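Local atomic coordinates of glycosyl transferase family 9 (Veillonella parvula, PDB entry 3TOV), a protein that probably transfers sugar residues from nucleotide-activated donors to acceptor molecules, as a GT-B glycosyltransferase of the heptosyltransferase family. Residues A[10-15]-A[91-96]; A[41-46]-A[60-65]; A[78-83]-A[103-108]; A[112-117]-A[124-129]; A[128-133]-A[147-152]. All coordinates share one frame; numbering follows the deposited sequence.

Contact 1: A[10-15]-A[91-96]; sequences RIVVTF and DIVINL
Asp91 turns CG anti to its own carbonyl carbon (chi1 -59°), which brings OD2 round to the start of the facing strand. There Arg10 N donates to Asp91 OD2 over 2.7 Å, arriving from above the carboxylate plane. Arg10 O answers with two acceptances, from Asp91 N at 2.8 Å and from Ile92 N at 3.3 Å, both in the carbonyl plane, so a side chain and two amides fix where the pairing begins. Beyond it the bonds alternate regularly: Val12 N to Ile92 O at 3.0 Å, Ile94 N to Val12 O at 3.0 Å and nearly straight, then Thr14 N to Ile94 O and Leu96 N to Thr14 O. This is the centre of the parallel sheet of the N-terminal Rossmann-like domain of a GT-B enzyme, where strands 10-14 and 92-95 lie side by side at 16°. Ile11, Val13, Ile92 and Ile94 share one face. Ile11 and Ile94 both hold CG2 anti to the backbone N, and Ile11 CG2 rests against Ile94 CG1 at 4.2 Å. Val12, Thr14, Val93 and Asn95 project from the other face, where helix 100-109 covers Thr14, Val93 and Asn95; Val12 CB meets Val93 CG2 at 3.7 Å. Past the strand ends, the Phe15 ring brings CD1 to Leu96 CB at 3.5 Å, the two side chains crossing at about a right angle, and Tyr143 meets the same ring.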
# COMPACT_ATOMS: atom_id res chain seq x y z
N ARG A 10 7.96 25.92 -5.25
CA ARG A 10 8.15 24.72 -6.05
C ARG A 10 8.85 23.68 -5.21
O ARG A 10 9.94 23.93 -4.69
CB ARG A 10 9.00 25.00 -7.29
CG ARG A 10 8.31 25.87 -8.32
CD ARG A 10 9.06 25.87 -9.64
NE ARG A 10 8.22 25.34 -10.71
CZ ARG A 10 8.38 24.15 -11.27
NH1 ARG A 10 9.37 23.36 -10.86
NH2 ARG A 10 7.56 23.75 -12.24
N ILE A 11 8.23 22.52 -5.08
CA ILE A 11 8.71 21.51 -4.15
C ILE A 11 8.89 20.15 -4.82
O ILE A 11 8.06 19.72 -5.62
CB ILE A 11 7.73 21.36 -2.99
CG1 ILE A 11 7.40 22.72 -2.40
CG2 ILE A 11 8.30 20.47 -1.92
CD1 ILE A 11 6.18 22.71 -1.53
N VAL A 12 9.98 19.47 -4.49
CA VAL A 12 10.15 18.10 -4.95
C VAL A 12 10.13 17.08 -3.80
O VAL A 12 10.72 17.29 -2.74
CB VAL A 12 11.44 17.93 -5.78
CG1 VAL A 12 11.73 16.46 -6.02
CG2 VAL A 12 11.29 18.64 -7.09
N VAL A 13 9.41 15.98 -4.01
CA VAL A 13 9.40 14.90 -3.04
C VAL A 13 10.07 13.69 -3.66
O VAL A 13 9.74 13.29 -4.77
CB VAL A 13 7.96 14.56 -2.60
CG1 VAL A 13 7.95 13.51 -1.47
CG2 VAL A 13 7.26 15.82 -2.16
N THR A 14 11.02 13.12 -2.95
CA THR A 14 11.75 11.99 -3.45
C THR A 14 11.45 10.77 -2.60
O THR A 14 11.80 10.74 -1.42
CB THR A 14 13.24 12.26 -3.40
OG1 THR A 14 13.64 12.40 -2.03
CG2 THR A 14 13.53 13.54 -4.11
N PHE A 15 10.79 9.79 -3.21
CA PHE A 15 10.54 8.49 -2.59
C PHE A 15 10.63 7.39 -3.67
O PHE A 15 9.79 7.30 -4.57
CB PHE A 15 9.18 8.51 -1.91
CG PHE A 15 9.00 7.44 -0.88
CD1 PHE A 15 9.76 7.45 0.27
CD2 PHE A 15 8.07 6.44 -1.05
CE1 PHE A 15 9.60 6.46 1.23
CE2 PHE A 15 7.90 5.44 -0.09
CZ PHE A 15 8.66 5.46 1.05
N ASP A 91 12.40 25.21 -4.93
CA ASP A 91 12.65 25.96 -3.70
C ASP A 91 13.05 25.05 -2.54
O ASP A 91 14.07 25.27 -1.87
CB ASP A 91 11.40 26.76 -3.31
CG ASP A 91 10.96 27.73 -4.39
OD1 ASP A 91 11.85 28.42 -4.94
OD2 ASP A 91 9.75 27.80 -4.69
N ILE A 92 12.23 24.02 -2.32
CA ILE A 92 12.41 23.05 -1.26
C ILE A 92 12.44 21.63 -1.80
O ILE A 92 11.55 21.23 -2.56
CB ILE A 92 11.22 23.09 -0.29
CG1 ILE A 92 11.10 24.47 0.37
CG2 ILE A 92 11.34 21.99 0.76
CD1 ILE A 92 9.68 24.83 0.69
N VAL A 93 13.43 20.86 -1.38
CA VAL A 93 13.41 19.41 -1.60
C VAL A 93 13.24 18.64 -0.28
O VAL A 93 13.95 18.88 0.70
CB VAL A 93 14.65 18.92 -2.35
CG1 VAL A 93 14.98 17.48 -1.95
CG2 VAL A 93 14.44 19.04 -3.84
N ILE A 94 12.28 17.72 -0.27
CA ILE A 94 12.00 16.89 0.89
C ILE A 94 12.33 15.43 0.58
O ILE A 94 11.70 14.84 -0.29
CB ILE A 94 10.51 16.97 1.24
CG1 ILE A 94 10.07 18.42 1.35
CG2 ILE A 94 10.21 16.19 2.51
CD1 ILE A 94 8.73 18.62 1.98
N ASN A 95 13.30 14.85 1.27
CA ASN A 95 13.64 13.44 1.03
C ASN A 95 13.00 12.53 2.09
O ASN A 95 13.24 12.71 3.28
CB ASN A 95 15.16 13.23 0.97
CG ASN A 95 15.53 11.77 0.71
OD1 ASN A 95 14.73 11.01 0.17
ND2 ASN A 95 16.74 11.39 1.08
N LEU A 96 12.19 11.57 1.63
CA LEU A 96 11.47 10.65 2.52
C LEU A 96 12.13 9.30 2.53
O LEU A 96 11.76 8.44 3.31
CB LEU A 96 10.02 10.48 2.08
CG LEU A 96 9.16 11.72 2.34
CD1 LEU A 96 7.67 11.49 2.08
CD2 LEU A 96 9.40 12.21 3.76

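Contact 2: A[41-46]-A[60-65]; sequences ITYVID and DELIVV
The carboxylate of Asp60 meets the start of the pairing: its OD2 accepts from Ile41 N at a modelled 2.5 Å through the lone pair anti to the other oxygen, along an N-H...O angle of 170°. The same OD2 forms a salt bridge with Arg33 from helix 26-35, so a neighbouring positive charge probably helps to keep this acid ionised. Asp60 N returns a bond to Ile41 O, 3.0 Å long and in the carbonyl plane. In the middle, Tyr43 N to Glu61 O (2.8 Å) and Ile63 N to Tyr43 O (2.9 Å) run nearly along the C=O axes. The pairing slackens further on, where the Ile45 N to Ile63 O and Val65 N to Ile45 O bonds are weak. Strand 61-65 is the outermost one on this side of the N-terminal parallel sheet, and strand 40-46 joins it to the sheet's centre. Thr42, Val44, Ile63 and Val65 line the face under helix 70-87; Val44 CG1 lies 3.9 Å from Ile63 CG1, their side chains pointing the same way, and 4.0 Å from Val65 CG1. On the reverse face Tyr43 sets CG anti to its backbone N (chi1 -159°). Its CB lies 4.0 Å from Leu62 CD1, with the two side chains side by side, while its ring end leads away from strand 61-65 and the hydroxyl bonds Thr25 OG1.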
# COMPACT_ATOMS: atom_id res chain seq x y z
N ILE A 41 4.01 21.26 -6.75
CA ILE A 41 4.55 20.07 -6.12
C ILE A 41 4.85 19.02 -7.16
O ILE A 41 4.03 18.77 -8.04
CB ILE A 41 3.58 19.49 -5.09
CG1 ILE A 41 3.37 20.49 -3.94
CG2 ILE A 41 4.10 18.18 -4.58
CD1 ILE A 41 2.21 20.17 -3.01
N THR A 42 6.02 18.39 -7.05
CA THR A 42 6.36 17.31 -7.96
C THR A 42 6.90 16.09 -7.22
O THR A 42 7.72 16.21 -6.30
CB THR A 42 7.30 17.79 -9.10
OG1 THR A 42 8.44 16.93 -9.19
CG2 THR A 42 7.77 19.23 -8.87
N TYR A 43 6.42 14.91 -7.62
CA TYR A 43 6.75 13.62 -7.01
C TYR A 43 7.69 12.79 -7.87
O TYR A 43 7.62 12.84 -9.09
CB TYR A 43 5.48 12.80 -6.83
CG TYR A 43 5.55 11.70 -5.78
CD1 TYR A 43 4.94 11.88 -4.54
CD2 TYR A 43 6.18 10.49 -6.03
CE1 TYR A 43 4.97 10.90 -3.58
CE2 TYR A 43 6.22 9.49 -5.07
CZ TYR A 43 5.60 9.71 -3.84
OH TYR A 43 5.61 8.76 -2.84
N VAL A 44 8.53 12.00 -7.23
CA VAL A 44 9.48 11.16 -7.93
C VAL A 44 9.48 9.71 -7.42
O VAL A 44 10.09 9.42 -6.38
CB VAL A 44 10.88 11.75 -7.81
CG1 VAL A 44 11.87 10.99 -8.68
CG2 VAL A 44 10.85 13.23 -8.19
N ILE A 45 8.78 8.82 -8.14
CA ILE A 45 8.78 7.37 -7.85
C ILE A 45 9.68 6.60 -8.80
O ILE A 45 10.35 7.18 -9.66
CB ILE A 45 7.40 6.68 -8.08
CG1 ILE A 45 6.39 7.62 -8.73
CG2 ILE A 45 6.91 5.95 -6.84
CD1 ILE A 45 6.67 7.80 -10.22
N ASP A 46 9.62 5.28 -8.65
CA ASP A 46 10.31 4.34 -9.52
C ASP A 46 9.36 3.89 -10.63
O ASP A 46 8.20 3.57 -10.38
CB ASP A 46 10.82 3.15 -8.70
CG ASP A 46 10.61 1.82 -9.40
OD1 ASP A 46 11.55 1.32 -10.05
OD2 ASP A 46 9.49 1.28 -9.28
N ASP A 60 1.28 17.96 -9.04
CA ASP A 60 1.26 18.74 -10.27
C ASP A 60 2.05 18.02 -11.33
O ASP A 60 1.80 18.17 -12.53
CB ASP A 60 1.91 20.11 -10.06
CG ASP A 60 1.21 20.95 -9.03
OD1 ASP A 60 -0.00 21.19 -9.19
OD2 ASP A 60 1.89 21.37 -8.07
N GLU A 61 3.04 17.26 -10.88
CA GLU A 61 4.04 16.72 -11.78
C GLU A 61 4.67 15.50 -11.14
O GLU A 61 5.18 15.56 -10.02
CB GLU A 61 5.12 17.77 -12.07
CG GLU A 61 5.71 17.70 -13.46
CD GLU A 61 5.16 18.77 -14.40
OE1 GLU A 61 4.42 18.42 -15.35
OE2 GLU A 61 5.46 19.97 -14.20
N LEU A 62 4.64 14.39 -11.88
CA LEU A 62 5.17 13.11 -11.46
C LEU A 62 6.25 12.64 -12.43
O LEU A 62 6.02 12.56 -13.64
CB LEU A 62 4.03 12.08 -11.41
CG LEU A 62 4.35 10.60 -11.26
CD1 LEU A 62 5.12 10.40 -10.01
CD2 LEU A 62 3.07 9.81 -11.23
N ILE A 63 7.44 12.36 -11.91
CA ILE A 63 8.57 11.95 -12.75
C ILE A 63 9.16 10.64 -12.22
O ILE A 63 9.47 10.53 -11.03
CB ILE A 63 9.67 13.06 -12.84
CG1 ILE A 63 10.94 12.66 -12.11
CG2 ILE A 63 9.16 14.42 -12.33
CD1 ILE A 63 12.00 13.72 -12.21
N VAL A 64 9.31 9.65 -13.10
CA VAL A 64 9.67 8.30 -12.67
C VAL A 64 11.14 7.98 -12.93
O VAL A 64 11.83 8.74 -13.59
CB VAL A 64 8.77 7.25 -13.35
CG1 VAL A 64 7.50 7.91 -13.80
CG2 VAL A 64 9.48 6.62 -14.53
N VAL A 65 11.64 6.86 -12.39
CA VAL A 65 13.02 6.43 -12.68
C VAL A 65 13.13 4.91 -12.83
O VAL A 65 12.36 4.17 -12.22
CB VAL A 65 14.03 6.88 -11.58
CG1 VAL A 65 13.55 8.12 -10.88
CG2 VAL A 65 14.25 5.75 -10.59

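Contact 3: A[78-83]-A[103-108]; sequences NEVARE and SYLAWK
Tyr104 OH donates to Asn78 OD1, modelled at 2.3 Å, a shortness that carries no weight at this resolution. The oxygen lies in the plane of the ring at its hydroxyl edge and receives the hydroxyl on a carbonyl lone pair; amide and ring planes stand 68° apart. The aliphatic part of Lys108 passes along the amide, with CD 3.7 Å from Asn78 OD1, and its CG rests on Ala81 CB at 3.8 Å. Deeper, Val80 CG1 meets Leu105 CD1 at 3.8 Å, the side chains crossing at about a right angle. Tyr104 and Leu105 both carry CG anti to the backbone N, which swings their ends toward the facing helix. Helices 70-87 and 100-109 cover the same face of the parallel sheet, as neighbours in its alternating beta-alpha order, with the short segments' axes 9.1 Å apart and crossing at -34°. On the outer rim Arg82 forms a salt bridge with a sulfate, probably from the crystallisation liquor, to which Lys108 NZ makes a long, weak ion pair. Arg82 NE and Lys108 NZ are 5.5 Å apart, and the anion would ease the repulsion between these like charges, while the hydroxyl bond orients the Asn78 amide.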
# COMPACT_ATOMS: atom_id res chain seq x y z
N ASN A 78 21.21 11.51 -12.01
CA ASN A 78 21.78 12.73 -12.53
C ASN A 78 20.86 13.26 -13.61
O ASN A 78 20.71 14.47 -13.80
CB ASN A 78 23.16 12.45 -13.11
CG ASN A 78 24.12 11.95 -12.07
OD1 ASN A 78 24.09 12.40 -10.93
ND2 ASN A 78 24.98 11.02 -12.45
N GLU A 79 20.22 12.32 -14.30
CA GLU A 79 19.29 12.64 -15.37
C GLU A 79 18.08 13.36 -14.80
O GLU A 79 17.83 14.51 -15.13
CB GLU A 79 18.87 11.37 -16.11
CG GLU A 79 18.45 11.59 -17.56
CD GLU A 79 17.04 12.14 -17.69
OE1 GLU A 79 16.23 11.93 -16.77
OE2 GLU A 79 16.74 12.79 -18.73
N VAL A 80 17.34 12.66 -13.95
CA VAL A 80 16.16 13.20 -13.27
C VAL A 80 16.37 14.59 -12.67
O VAL A 80 15.54 15.49 -12.84
CB VAL A 80 15.68 12.25 -12.16
CG1 VAL A 80 15.13 13.04 -10.96
CG2 VAL A 80 14.68 11.24 -12.71
N ALA A 81 17.49 14.77 -11.97
CA ALA A 81 17.84 16.06 -11.43
C ALA A 81 17.88 17.11 -12.56
O ALA A 81 17.17 18.11 -12.52
CB ALA A 81 19.16 15.99 -10.69
N ARG A 82 18.71 16.87 -13.58
CA ARG A 82 18.70 17.70 -14.78
C ARG A 82 17.28 17.97 -15.27
O ARG A 82 16.88 19.12 -15.45
CB ARG A 82 19.50 17.02 -15.90
CG ARG A 82 20.39 17.96 -16.71
CD ARG A 82 21.74 17.31 -16.96
NE ARG A 82 21.71 15.87 -16.67
CZ ARG A 82 22.59 14.99 -17.14
NH1 ARG A 82 23.57 15.38 -17.95
NH2 ARG A 82 22.48 13.70 -16.82
N GLU A 83 16.51 16.90 -15.48
CA GLU A 83 15.12 16.99 -15.92
C GLU A 83 14.28 17.90 -15.03
O GLU A 83 13.53 18.75 -15.53
CB GLU A 83 14.49 15.59 -15.98
CG GLU A 83 13.10 15.54 -16.63
CD GLU A 83 12.44 14.16 -16.51
OE1 GLU A 83 11.23 14.05 -16.80
OE2 GLU A 83 13.12 13.18 -16.12
N SER A 103 19.08 9.60 -1.33
CA SER A 103 19.66 10.73 -0.64
C SER A 103 20.53 11.45 -1.66
O SER A 103 20.46 12.66 -1.81
CB SER A 103 20.47 10.26 0.57
OG SER A 103 19.64 9.60 1.50
N TYR A 104 21.34 10.69 -2.38
CA TYR A 104 22.11 11.28 -3.45
C TYR A 104 21.24 12.15 -4.34
O TYR A 104 21.52 13.33 -4.56
CB TYR A 104 22.75 10.18 -4.29
CG TYR A 104 23.42 10.71 -5.53
CD1 TYR A 104 24.72 11.18 -5.48
CD2 TYR A 104 22.75 10.74 -6.74
CE1 TYR A 104 25.34 11.67 -6.61
CE2 TYR A 104 23.35 11.23 -7.87
CZ TYR A 104 24.65 11.69 -7.81
OH TYR A 104 25.25 12.19 -8.94
N LEU A 105 20.16 11.57 -4.86
CA LEU A 105 19.28 12.31 -5.76
C LEU A 105 18.86 13.66 -5.18
O LEU A 105 19.05 14.70 -5.82
CB LEU A 105 18.06 11.46 -6.11
CG LEU A 105 17.02 12.21 -6.93
CD1 LEU A 105 17.68 12.86 -8.13
CD2 LEU A 105 15.91 11.27 -7.36
N ALA A 106 18.29 13.65 -3.97
CA ALA A 106 17.85 14.87 -3.30
C ALA A 106 18.96 15.92 -3.22
O ALA A 106 18.72 17.11 -3.36
CB ALA A 106 17.33 14.56 -1.89
N TRP A 107 20.18 15.45 -2.98
CA TRP A 107 21.33 16.33 -2.97
C TRP A 107 21.58 16.84 -4.38
O TRP A 107 21.68 18.04 -4.58
CB TRP A 107 22.56 15.56 -2.45
CG TRP A 107 23.86 16.27 -2.66
CD1 TRP A 107 24.41 17.22 -1.85
CD2 TRP A 107 24.78 16.09 -3.74
NE1 TRP A 107 25.61 17.64 -2.35
CE2 TRP A 107 25.87 16.96 -3.52
CE3 TRP A 107 24.80 15.28 -4.88
CZ2 TRP A 107 26.96 17.05 -4.39
CZ3 TRP A 107 25.88 15.37 -5.75
CH2 TRP A 107 26.94 16.24 -5.49
N LYS A 108 21.66 15.93 -5.35
CA LYS A 108 21.98 16.29 -6.72
C LYS A 108 21.05 17.35 -7.30
O LYS A 108 21.47 18.18 -8.11
CB LYS A 108 21.98 15.06 -7.62
CG LYS A 108 22.47 15.34 -9.04
CD LYS A 108 23.98 15.66 -9.08
CE LYS A 108 24.32 16.61 -10.23
NZ LYS A 108 23.46 16.36 -11.44

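Contact 4: A[112-117]-A[124-129]; sequences PITTGM and PFMTKY
Here the N-terminal parallel sheet reaches its last strand on this side: the short, weakly bonded strand 128-129 lies beside strand 113-116, and the pairing is irregular. Its firmest backbone bond runs from Thr127 N to Thr114 O, 2.8 Å long and in the carbonyl plane; Lys128 N reaches the same oxygen only weakly at 3.5 Å. Thr127 turns OG1 anti to its carbonyl carbon (chi1 -49°), toward strand 113-116, where it takes a weak bond from Thr114 N at 3.1 Å and lies beside Ile113 CB. Thr115 makes the reverse reach. With OG1 anti to its backbone N (chi1 -167°), the hydroxyl donates to Lys128 O on an in-plane lone pair, at a modelled 2.4 Å. Gly116 follows at a positive phi (84°), where a CB would collide with the carbonyl oxygen of Thr115. At the far end selenomethionine Met117, its chain extended, lies alongside Tyr129 and points the same way: CG is 3.3 Å from Tyr129 CE1, and the terminal CE approaches the hydroxyl end. Selenomethionine Met126, bent at its last torsion, brings SE to Gly116 O at 4.0 Å. Strand 92-95 binds the other edge of strand 113-116, through Val93 and Asn95. Phe125, in the 3-10 turn before the last strand, meets Trp107 of helix 100-109 edge-to-face, while Met117 also touches Leu132 in the chain leading on to helix 139-149.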
# COMPACT_ATOMS: atom_id res chain seq x y z
N PRO A 112 17.90 25.26 -2.90
CA PRO A 112 18.22 26.22 -1.85
C PRO A 112 18.09 25.58 -0.48
O PRO A 112 18.87 25.86 0.44
CB PRO A 112 17.12 27.27 -2.01
CG PRO A 112 16.84 27.27 -3.45
CD PRO A 112 17.01 25.85 -3.92
N ILE A 113 17.10 24.72 -0.34
CA ILE A 113 16.91 24.05 0.92
C ILE A 113 16.42 22.61 0.76
O ILE A 113 15.39 22.36 0.15
CB ILE A 113 15.99 24.87 1.84
CG1 ILE A 113 15.09 23.97 2.66
CG2 ILE A 113 15.12 25.82 1.04
CD1 ILE A 113 13.92 24.72 3.16
N THR A 114 17.21 21.69 1.30
CA THR A 114 16.86 20.28 1.36
C THR A 114 16.48 19.90 2.78
O THR A 114 17.14 20.31 3.75
CB THR A 114 18.02 19.36 0.91
OG1 THR A 114 18.49 19.75 -0.38
CG2 THR A 114 17.56 17.92 0.86
N THR A 115 15.42 19.12 2.90
CA THR A 115 14.98 18.63 4.19
C THR A 115 14.42 17.20 4.07
O THR A 115 14.67 16.49 3.09
CB THR A 115 14.04 19.65 4.91
OG1 THR A 115 13.89 19.29 6.29
CG2 THR A 115 12.69 19.76 4.25
N GLY A 116 13.70 16.75 5.09
CA GLY A 116 13.33 15.36 5.19
C GLY A 116 14.47 14.59 5.83
O GLY A 116 15.28 15.15 6.57
N MSE A 117 14.56 13.31 5.55
CA MSE A 117 15.57 12.50 6.19
C MSE A 117 16.41 11.87 5.10
O MSE A 117 15.87 11.35 4.12
CB MSE A 117 14.92 11.40 7.03
CG MSE A 117 15.91 10.72 7.92
SE MSE A 117 15.32 9.03 8.64
CE MSE A 117 16.99 8.52 9.50
N PRO A 124 25.18 16.38 6.16
CA PRO A 124 25.88 17.67 6.25
C PRO A 124 25.29 18.79 5.38
O PRO A 124 25.14 19.92 5.85
CB PRO A 124 27.29 17.33 5.78
CG PRO A 124 27.47 15.91 6.19
CD PRO A 124 26.12 15.25 6.05
N PHE A 125 24.97 18.47 4.13
CA PHE A 125 24.53 19.46 3.14
C PHE A 125 23.06 19.88 3.26
O PHE A 125 22.58 20.71 2.49
CB PHE A 125 24.77 18.93 1.73
CG PHE A 125 26.05 18.17 1.58
CD1 PHE A 125 27.20 18.80 1.14
CD2 PHE A 125 26.10 16.82 1.87
CE1 PHE A 125 28.37 18.10 1.01
CE2 PHE A 125 27.27 16.11 1.74
CZ PHE A 125 28.41 16.75 1.31
N MSE A 126 22.34 19.30 4.21
CA MSE A 126 20.93 19.62 4.33
C MSE A 126 20.66 20.93 5.08
O MSE A 126 21.56 21.50 5.71
CB MSE A 126 20.24 18.48 5.02
CG MSE A 126 20.17 17.26 4.18
SE MSE A 126 18.84 16.09 4.96
CE MSE A 126 19.93 15.41 6.42
N THR A 127 19.43 21.41 4.99
CA THR A 127 19.04 22.62 5.70
C THR A 127 18.50 22.24 7.07
O THR A 127 18.94 22.77 8.10
CB THR A 127 17.95 23.39 4.94
OG1 THR A 127 18.32 23.53 3.57
CG2 THR A 127 17.75 24.77 5.55
N LYS A 128 17.55 21.32 7.06
CA LYS A 128 16.95 20.79 8.27
C LYS A 128 16.75 19.29 8.12
O LYS A 128 15.98 18.82 7.28
CB LYS A 128 15.61 21.48 8.54
CG LYS A 128 14.96 21.03 9.85
CD LYS A 128 13.78 21.91 10.24
CE LYS A 128 13.47 21.77 11.73
NZ LYS A 128 14.54 22.40 12.57
N TYR A 129 17.47 18.53 8.93
CA TYR A 129 17.36 17.08 8.92
C TYR A 129 16.25 16.62 9.85
O TYR A 129 16.46 16.50 11.05
CB TYR A 129 18.69 16.45 9.34
CG TYR A 129 18.61 14.99 9.71
CD1 TYR A 129 18.35 14.02 8.75
CD2 TYR A 129 18.83 14.57 11.01
CE1 TYR A 129 18.30 12.68 9.08
CE2 TYR A 129 18.78 13.23 11.36
CZ TYR A 129 18.51 12.29 10.39
OH TYR A 129 18.46 10.95 10.72

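Contact 5: A[128-133]-A[147-152]; sequences KYTRLD and LEQLGV. With SO4 (sulfate ion), chain C.
Helix 139-149 ends in a Schellman motif, with Gly151 at a positive phi of 106° and the last turn closed by Val152 N to Leu147 O (2.8 Å) and Gly151 N to Glu148 O. From that turn Gln149 reaches out with CG anti to its carbonyl carbon and the rest of the chain extended. Its NE2 donates to Arg131 O at 2.6 Å, in the carbonyl plane and close to the plane of its own amide, and also bonds Asn145 OD1, so two acceptors hold the amide's rotation. Gln149 OE1 falls beside Thr130 CB at 3.5 Å. Leu150 CD2 forms the apolar part, 3.9 Å from Thr130 CG2 and 3.8 Å from Lys128 CD, with the lysine chain sliding past the leucine in the opposite direction. Thr130 turns its methyl anti to the carbonyl carbon and so toward the helix end. Arg131 leaves the backbone away from the helix, and its chain, extended from CG to NE, lets NH2 bond sulfate O3 at 2.8 Å, the ion lying at the guanidinium edge and probably from the crystallisation liquor. Thr130 and Leu150 both touch Thr115 of strand 113-116, Leu132 packs on Met142, Tyr143 and Val146 of helix 139-149, and Leu147 faces helix 26-35.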
# COMPACT_ATOMS: atom_id res chain seq x y z
N LYS A 128 17.55 21.32 7.06
CA LYS A 128 16.95 20.79 8.27
C LYS A 128 16.75 19.29 8.12
O LYS A 128 15.98 18.82 7.28
CB LYS A 128 15.61 21.48 8.54
CG LYS A 128 14.96 21.03 9.85
CD LYS A 128 13.78 21.91 10.24
CE LYS A 128 13.47 21.77 11.73
NZ LYS A 128 14.54 22.40 12.57
N TYR A 129 17.47 18.53 8.93
CA TYR A 129 17.36 17.08 8.92
C TYR A 129 16.25 16.62 9.85
O TYR A 129 16.46 16.50 11.05
CB TYR A 129 18.69 16.45 9.34
CG TYR A 129 18.61 14.99 9.71
CD1 TYR A 129 18.35 14.02 8.75
CD2 TYR A 129 18.83 14.57 11.01
CE1 TYR A 129 18.30 12.68 9.08
CE2 TYR A 129 18.78 13.23 11.36
CZ TYR A 129 18.51 12.29 10.39
OH TYR A 129 18.46 10.95 10.72
N THR A 130 15.07 16.38 9.30
CA THR A 130 13.97 15.84 10.09
C THR A 130 14.00 14.32 10.12
O THR A 130 13.67 13.68 9.13
CB THR A 130 12.62 16.27 9.52
OG1 THR A 130 12.41 15.63 8.25
CG2 THR A 130 12.58 17.78 9.34
N ARG A 131 14.37 13.74 11.26
CA ARG A 131 14.39 12.28 11.42
C ARG A 131 12.99 11.66 11.51
O ARG A 131 12.08 12.25 12.10
CB ARG A 131 15.19 11.89 12.66
CG ARG A 131 15.13 10.43 12.97
CD ARG A 131 15.88 10.09 14.23
NE ARG A 131 15.91 8.65 14.45
CZ ARG A 131 16.55 8.05 15.45
NH1 ARG A 131 17.23 8.77 16.34
NH2 ARG A 131 16.52 6.73 15.55
N LEU A 132 12.84 10.46 10.93
CA LEU A 132 11.57 9.73 10.89
C LEU A 132 11.32 8.90 12.15
O LEU A 132 12.21 8.17 12.59
CB LEU A 132 11.58 8.77 9.72
CG LEU A 132 11.64 9.34 8.31
CD1 LEU A 132 11.99 8.20 7.36
CD2 LEU A 132 10.31 9.99 7.94
N ASP A 133 10.11 8.98 12.69
CA ASP A 133 9.75 8.21 13.88
C ASP A 133 9.42 6.72 13.62
O ASP A 133 8.27 6.36 13.32
CB ASP A 133 8.55 8.87 14.56
CG ASP A 133 8.19 8.22 15.89
OD1 ASP A 133 9.05 7.51 16.47
OD2 ASP A 133 7.05 8.44 16.36
N LEU A 147 6.37 16.69 8.13
CA LEU A 147 5.62 17.93 7.99
C LEU A 147 5.40 18.66 9.33
O LEU A 147 5.49 19.90 9.38
CB LEU A 147 4.29 17.65 7.30
CG LEU A 147 4.35 18.03 5.82
CD1 LEU A 147 5.73 17.74 5.29
CD2 LEU A 147 3.31 17.30 4.99
N GLU A 148 5.13 17.91 10.39
CA GLU A 148 4.97 18.49 11.72
C GLU A 148 6.30 19.03 12.25
O GLU A 148 6.34 20.09 12.88
CB GLU A 148 4.40 17.47 12.69
CG GLU A 148 2.92 17.23 12.52
CD GLU A 148 2.46 15.94 13.20
OE1 GLU A 148 3.32 15.21 13.74
OE2 GLU A 148 1.24 15.65 13.17
N GLN A 149 7.38 18.30 12.00
CA GLN A 149 8.72 18.78 12.36
C GLN A 149 9.01 20.09 11.62
O GLN A 149 9.78 20.93 12.10
CB GLN A 149 9.79 17.72 12.07
CG GLN A 149 9.59 16.45 12.87
CD GLN A 149 10.80 15.55 12.88
OE1 GLN A 149 11.94 16.00 12.90
NE2 GLN A 149 10.55 14.25 12.87
N LEU A 150 8.38 20.26 10.46
CA LEU A 150 8.48 21.51 9.71
C LEU A 150 7.46 22.57 10.15
O LEU A 150 7.45 23.69 9.64
CB LEU A 150 8.35 21.25 8.22
CG LEU A 150 9.48 20.43 7.62
CD1 LEU A 150 9.36 20.43 6.12
CD2 LEU A 150 10.82 20.98 8.03
N GLY A 151 6.59 22.22 11.09
CA GLY A 151 5.67 23.18 11.66
C GLY A 151 4.23 23.06 11.20
O GLY A 151 3.40 23.92 11.49
N VAL A 152 3.92 21.99 10.48
CA VAL A 152 2.53 21.78 10.09
C VAL A 152 1.68 21.43 11.31
O VAL A 152 2.18 20.91 12.31
CB VAL A 152 2.42 20.74 8.97
CG1 VAL A 152 1.03 20.11 8.95
CG2 VAL A 152 2.75 21.38 7.64
S SO4 C . 18.03 5.08 18.74
O1 SO4 C . 17.71 6.43 19.21
O2 SO4 C . 17.14 4.11 19.37
O3 SO4 C . 17.85 5.02 17.29
O4 SO4 C . 19.42 4.76 19.06

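In the fold
Contacts 2, 1 and 4 cross one six-stranded parallel sheet, in the order 61-65, 40-46, 10-14, 92-95, 113-116, 128-129. The centres of contacts 2 and 4 lie about 10 Å from that of contact 1, and about 19 Å from each other. Along the chain contact 2 is nested within the loop closed by contact 1, contact 3 interlaces with contact 1, contact 4 follows, and contact 5 starts on the strand where contact 4 ends. Contact 3 joins helices 70-87 and 100-109, which cover one face; contact 5 ties the last strand to helix 139-149. All five lie in the N-terminal Rossmann-like domain, whose 3-2-1-4-5-6 order recurs in the second sheet, as expected for GT-B.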